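Local coordinates for protein L-ornithine 5-monooxygenase (PDB 3S5W) that hydroxylates the side-chain nitrogen of L-ornithine with FAD, NADPH and molecular oxygen, the first step towards the hydroxamate groups of the siderophore pyoverdin, at residues Q196-F208 against V339-L351. Numbering follows the deposited sequence. Where two conformers were deposited one is given.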
loop_
_atom_site.group_PDB
_atom_site.type_symbol
_atom_site.label_atom_id
_atom_site.label_comp_id
_atom_site.label_asym_id
_atom_site.label_seq_id
_atom_site.Cartn_x
_atom_site.Cartn_y
_atom_site.Cartn_z
ATOM N N GLN A 196 -17.532 -9.909 -0.342
ATOM C CA GLN A 196 -18.006 -11.088 0.380
ATOM C C GLN A 196 -18.340 -12.256 -0.533
ATOM O O GLN A 196 -18.046 -13.410 -0.209
ATOM C CB GLN A 196 -19.147 -10.752 1.353
ATOM C CG GLN A 196 -19.457 -11.925 2.351
ATOM C CD GLN A 196 -20.239 -13.050 1.672
ATOM O OE1 GLN A 196 -20.980 -12.800 0.719
ATOM N NE2 GLN A 196 -20.089 -14.290 2.165
ATOM N N VAL A 197 -18.944 -11.958 -1.671
ATOM C CA VAL A 197 -19.328 -12.990 -2.649
ATOM C C VAL A 197 -18.158 -13.894 -3.087
ATOM O O VAL A 197 -18.378 -15.005 -3.567
ATOM C CB VAL A 197 -20.113 -12.389 -3.879
ATOM C CG1 VAL A 197 -19.225 -11.495 -4.806
ATOM C CG2 VAL A 197 -20.819 -13.486 -4.674
ATOM N N PHE A 198 -16.930 -13.399 -2.965
ATOM C CA PHE A 198 -15.785 -14.201 -3.384
ATOM C C PHE A 198 -15.121 -14.930 -2.239
ATOM O O PHE A 198 -14.192 -15.695 -2.490
ATOM C CB PHE A 198 -14.753 -13.345 -4.129
ATOM C CG PHE A 198 -15.230 -12.936 -5.468
ATOM C CD1 PHE A 198 -15.194 -13.840 -6.522
ATOM C CD2 PHE A 198 -15.754 -11.674 -5.663
ATOM C CE1 PHE A 198 -15.661 -13.496 -7.760
ATOM C CE2 PHE A 198 -16.215 -11.296 -6.905
ATOM C CZ PHE A 198 -16.173 -12.220 -7.963
ATOM N N ARG A 199 -15.564 -14.715 -0.996
ATOM C CA ARG A 199 -14.890 -15.317 0.181
ATOM C C ARG A 199 -14.915 -16.851 0.197
ATOM O O ARG A 199 -13.940 -17.511 0.632
ATOM C CB ARG A 199 -15.422 -14.702 1.483
ATOM C CG ARG A 199 -14.969 -13.252 1.626
ATOM C CD ARG A 199 -15.672 -12.464 2.693
ATOM N NE ARG A 199 -15.468 -11.024 2.473
ATOM C CZ ARG A 199 -15.938 -10.068 3.257
ATOM N NH1 ARG A 199 -16.645 -10.373 4.343
ATOM N NH2 ARG A 199 -15.697 -8.805 2.959
ATOM N N ALA A 200 -16.019 -17.413 -0.295
ATOM C CA ALA A 200 -16.204 -18.878 -0.413
ATOM C C ALA A 200 -15.228 -19.505 -1.403
ATOM O O ALA A 200 -15.021 -20.719 -1.396
ATOM C CB ALA A 200 -17.600 -19.212 -0.827
ATOM N N LEU A 201 -14.644 -18.677 -2.268
ATOM C CA LEU A 201 -13.755 -19.169 -3.306
ATOM C C LEU A 201 -12.290 -19.029 -2.915
ATOM O O LEU A 201 -11.408 -19.279 -3.758
ATOM C CB LEU A 201 -14.054 -18.483 -4.663
ATOM C CG LEU A 201 -15.263 -18.994 -5.456
ATOM C CD1 LEU A 201 -15.798 -17.970 -6.463
ATOM C CD2 LEU A 201 -14.889 -20.274 -6.189
ATOM N N LYS A 202 -12.027 -18.643 -1.661
ATOM C CA LYS A 202 -10.665 -18.606 -1.133
ATOM C C LYS A 202 -10.051 -19.982 -1.370
ATOM O O LYS A 202 -10.684 -21.007 -1.098
ATOM C CB LYS A 202 -10.645 -18.255 0.373
ATOM C CG LYS A 202 -9.236 -18.295 1.026
ATOM C CD LYS A 202 -9.232 -17.889 2.515
ATOM C CE LYS A 202 -10.051 -18.859 3.381
ATOM N NZ LYS A 202 -10.368 -18.280 4.727
ATOM N N GLY A 203 -8.847 -20.016 -1.914
ATOM C CA GLY A 203 -8.209 -21.307 -2.139
ATOM C C GLY A 203 -8.392 -21.849 -3.532
ATOM O O GLY A 203 -7.680 -22.775 -3.928
ATOM N N ASP A 204 -9.344 -21.285 -4.282
ATOM C CA ASP A 204 -9.472 -21.602 -5.694
ATOM C C ASP A 204 -8.501 -20.683 -6.454
ATOM O O ASP A 204 -8.666 -19.451 -6.456
ATOM C CB ASP A 204 -10.919 -21.404 -6.178
ATOM C CG ASP A 204 -11.184 -22.039 -7.535
ATOM O OD1 ASP A 204 -10.380 -21.861 -8.485
ATOM O OD2 ASP A 204 -12.229 -22.705 -7.677
ATOM N N GLY A 205 -7.497 -21.295 -7.077
ATOM C CA GLY A 205 -6.416 -20.567 -7.771
ATOM C C GLY A 205 -6.869 -19.691 -8.949
ATOM O O GLY A 205 -6.120 -18.819 -9.405
ATOM N N ARG A 206 -8.069 -19.965 -9.460
ATOM C CA ARG A 206 -8.691 -19.179 -10.553
ATOM C C ARG A 206 -9.181 -17.772 -10.134
ATOM O O ARG A 206 -9.508 -16.948 -10.986
ATOM C CB ARG A 206 -9.851 -19.977 -11.167
ATOM C CG ARG A 206 -9.335 -21.268 -11.828
ATOM C CD ARG A 206 -10.449 -22.172 -12.270
ATOM N NE ARG A 206 -11.273 -22.647 -11.153
ATOM C CZ ARG A 206 -12.284 -23.500 -11.305
ATOM N NH1 ARG A 206 -12.556 -23.978 -12.519
ATOM N NH2 ARG A 206 -13.018 -23.872 -10.263
ATOM N N VAL A 207 -9.278 -17.540 -8.830
ATOM C CA VAL A 207 -9.707 -16.259 -8.278
ATOM C C VAL A 207 -8.576 -15.705 -7.441
ATOM O O VAL A 207 -8.076 -16.380 -6.539
ATOM C CB VAL A 207 -10.996 -16.412 -7.404
ATOM C CG1 VAL A 207 -11.451 -15.052 -6.839
ATOM C CG2 VAL A 207 -12.120 -17.021 -8.240
ATOM N N PHE A 208 -8.132 -14.502 -7.749
ATOM C CA PHE A 208 -7.011 -13.923 -7.015
ATOM C C PHE A 208 -7.074 -12.430 -6.988
ATOM O O PHE A 208 -7.601 -11.826 -7.919
ATOM C CB PHE A 208 -5.647 -14.387 -7.592
ATOM C CG PHE A 208 -5.481 -14.169 -9.073
ATOM C CD1 PHE A 208 -5.932 -15.116 -9.998
ATOM C CD2 PHE A 208 -4.834 -13.043 -9.548
ATOM C CE1 PHE A 208 -5.742 -14.928 -11.366
ATOM C CE2 PHE A 208 -4.641 -12.849 -10.920
ATOM C CZ PHE A 208 -5.082 -13.788 -11.824
ATOM N N VAL A 339 -21.446 -8.407 -9.106
ATOM C CA VAL A 339 -21.420 -9.857 -8.952
ATOM C C VAL A 339 -22.373 -10.266 -7.823
ATOM O O VAL A 339 -22.130 -9.965 -6.664
ATOM C CB VAL A 339 -19.999 -10.400 -8.654
ATOM C CG1 VAL A 339 -20.070 -11.944 -8.598
ATOM C CG2 VAL A 339 -19.018 -9.965 -9.754
ATOM N N GLU A 340 -23.457 -10.952 -8.183
ATOM C CA GLU A 340 -24.454 -11.398 -7.180
ATOM C C GLU A 340 -24.177 -12.799 -6.647
ATOM O O GLU A 340 -24.532 -13.109 -5.529
ATOM C CB GLU A 340 -25.865 -11.354 -7.765
ATOM C CG GLU A 340 -26.389 -9.961 -7.900
ATOM C CD GLU A 340 -27.922 -9.909 -8.021
ATOM O OE1 GLU A 340 -28.597 -10.964 -8.184
ATOM O OE2 GLU A 340 -28.424 -8.785 -7.936
ATOM N N ARG A 341 -23.524 -13.625 -7.457
ATOM C CA ARG A 341 -23.154 -14.987 -7.074
ATOM C C ARG A 341 -21.851 -15.336 -7.809
ATOM O O ARG A 341 -21.659 -14.937 -8.948
ATOM C CB ARG A 341 -24.283 -15.980 -7.468
ATOM C CG ARG A 341 -24.003 -17.446 -7.032
ATOM C CD ARG A 341 -25.003 -18.518 -7.556
ATOM N NE ARG A 341 -25.413 -18.390 -8.965
ATOM C CZ ARG A 341 -24.698 -18.750 -10.036
ATOM N NH1 ARG A 341 -23.471 -19.243 -9.911
ATOM N NH2 ARG A 341 -25.196 -18.591 -11.255
ATOM N N ALA A 342 -20.960 -16.076 -7.161
ATOM C CA ALA A 342 -19.766 -16.586 -7.844
ATOM C C ALA A 342 -19.597 -18.046 -7.457
ATOM O O ALA A 342 -19.571 -18.357 -6.264
ATOM C CB ALA A 342 -18.534 -15.775 -7.447
ATOM N N THR A 343 -19.536 -18.928 -8.453
ATOM C CA THR A 343 -19.547 -20.360 -8.194
ATOM C C THR A 343 -18.411 -21.035 -8.964
ATOM O O THR A 343 -18.245 -20.783 -10.156
ATOM C CB THR A 343 -20.915 -21.005 -8.634
ATOM O OG1 THR A 343 -22.004 -20.244 -8.087
ATOM C CG2 THR A 343 -21.007 -22.478 -8.164
ATOM N N ALA A 344 -17.644 -21.885 -8.285
ATOM C CA ALA A 344 -16.673 -22.767 -8.941
ATOM C C ALA A 344 -17.397 -23.879 -9.706
ATOM O O ALA A 344 -18.263 -24.553 -9.143
ATOM C CB ALA A 344 -15.712 -23.388 -7.907
ATOM N N THR A 345 -17.054 -24.049 -10.984
ATOM C CA THR A 345 -17.510 -25.188 -11.791
ATOM C C THR A 345 -16.303 -25.835 -12.484
ATOM O O THR A 345 -15.208 -25.238 -12.562
ATOM C CB THR A 345 -18.590 -24.810 -12.870
ATOM O OG1 THR A 345 -17.990 -24.066 -13.944
ATOM C CG2 THR A 345 -19.776 -24.007 -12.292
ATOM N N ALA A 346 -16.498 -27.048 -13.002
ATOM C CA ALA A 346 -15.469 -27.719 -13.810
ATOM C C ALA A 346 -15.009 -26.836 -14.994
ATOM O O ALA A 346 -13.832 -26.863 -15.353
ATOM C CB ALA A 346 -15.980 -29.113 -14.320
ATOM N N GLN A 347 -15.935 -26.057 -15.565
ATOM C CA GLN A 347 -15.680 -25.189 -16.742
ATOM C C GLN A 347 -15.079 -23.803 -16.435
ATOM O O GLN A 347 -14.667 -23.103 -17.353
ATOM C CB GLN A 347 -16.963 -24.972 -17.571
ATOM C CG GLN A 347 -17.501 -26.210 -18.320
ATOM C CD GLN A 347 -18.378 -27.095 -17.443
ATOM O OE1 GLN A 347 -18.143 -28.306 -17.340
ATOM N NE2 GLN A 347 -19.391 -26.495 -16.796
ATOM N N GLY A 348 -15.047 -23.407 -15.165
ATOM C CA GLY A 348 -14.513 -22.096 -14.781
ATOM C C GLY A 348 -15.262 -21.488 -13.608
ATOM O O GLY A 348 -15.947 -22.210 -12.860
ATOM N N ILE A 349 -15.090 -20.179 -13.408
ATOM C CA ILE A 349 -15.779 -19.466 -12.348
ATOM C C ILE A 349 -17.018 -18.819 -12.980
ATOM O O ILE A 349 -16.904 -17.964 -13.878
ATOM C CB ILE A 349 -14.865 -18.401 -11.628
ATOM C CG1 ILE A 349 -13.574 -19.059 -11.102
ATOM C CG2 ILE A 349 -15.628 -17.662 -10.511
ATOM C CD1 ILE A 349 -13.805 -20.246 -10.132
ATOM N N GLU A 350 -18.193 -19.236 -12.512
ATOM C CA GLU A 350 -19.441 -18.746 -13.068
ATOM C C GLU A 350 -19.884 -17.535 -12.248
ATOM O O GLU A 350 -19.979 -17.603 -11.032
ATOM C CB GLU A 350 -20.496 -19.884 -13.066
ATOM C CG GLU A 350 -21.834 -19.461 -13.604
ATOM C CD GLU A 350 -22.831 -20.594 -13.557
ATOM O OE1 GLU A 350 -22.670 -21.568 -14.313
ATOM O OE2 GLU A 350 -23.755 -20.510 -12.740
ATOM N N LEU A 351 -20.118 -16.405 -12.911
ATOM C CA LEU A 351 -20.509 -15.192 -12.207
ATOM C C LEU A 351 -21.909 -14.829 -12.654
ATOM O O LEU A 351 -22.167 -14.783 -13.854
ATOM C CB LEU A 351 -19.583 -14.012 -12.565
ATOM C CG LEU A 351 -18.093 -14.092 -12.215
ATOM C CD1 LEU A 351 -17.427 -12.722 -12.481
ATOM C CD2 LEU A 351 -17.863 -14.527 -10.766
#
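The beta hairpin formed by strands 337-345 and 348-355 packs against the segment 196-208, which leads into edge strand 207-209 of the five-stranded parallel sheet, and Arg-206 reaches the hairpin turn. Arg-206 NH1 donates to Thr-345 O (2.9 Å), almost in line with the carbonyl; the same oxygen also receives the amide of Gly-348, closing the type I turn. At a neighbouring edge Asp-204 fixes the rotation of the guanidinium through a side-on salt bridge, its two oxygens taking NE and NH2 through their syn lone pairs, while OD1 also accepts Arg-206 N in an Asx turn. A bend at chi3 (-63°) lays the guanidinium over Ile-349, and Ile-349 CD1 lies beneath one face, 3.6 Å from Arg-206 NE. Apolar packing continues along the hairpin. Leu-201 spreads its two methyls along strand 337-345, CD1 on Ala-342 CB (3.6 Å) and CD2 on Ala-344 CB (3.7 Å), and Phe-198 brings CE1 to 3.7 Å from Ala-342 CB. Farther along, Val-197 CG2 lies against the backbone, 3.6 Å from Ala-342 N. Phe-198 also touches Val-369 and Leu-371 of strand 368-371, which pairs in parallel with strand 207-209, thus bridging both sheets. Such layering of a small antiparallel sheet on a parallel one is typical of the Rossmann-like NADPH-binding domain in flavoprotein monooxygenases.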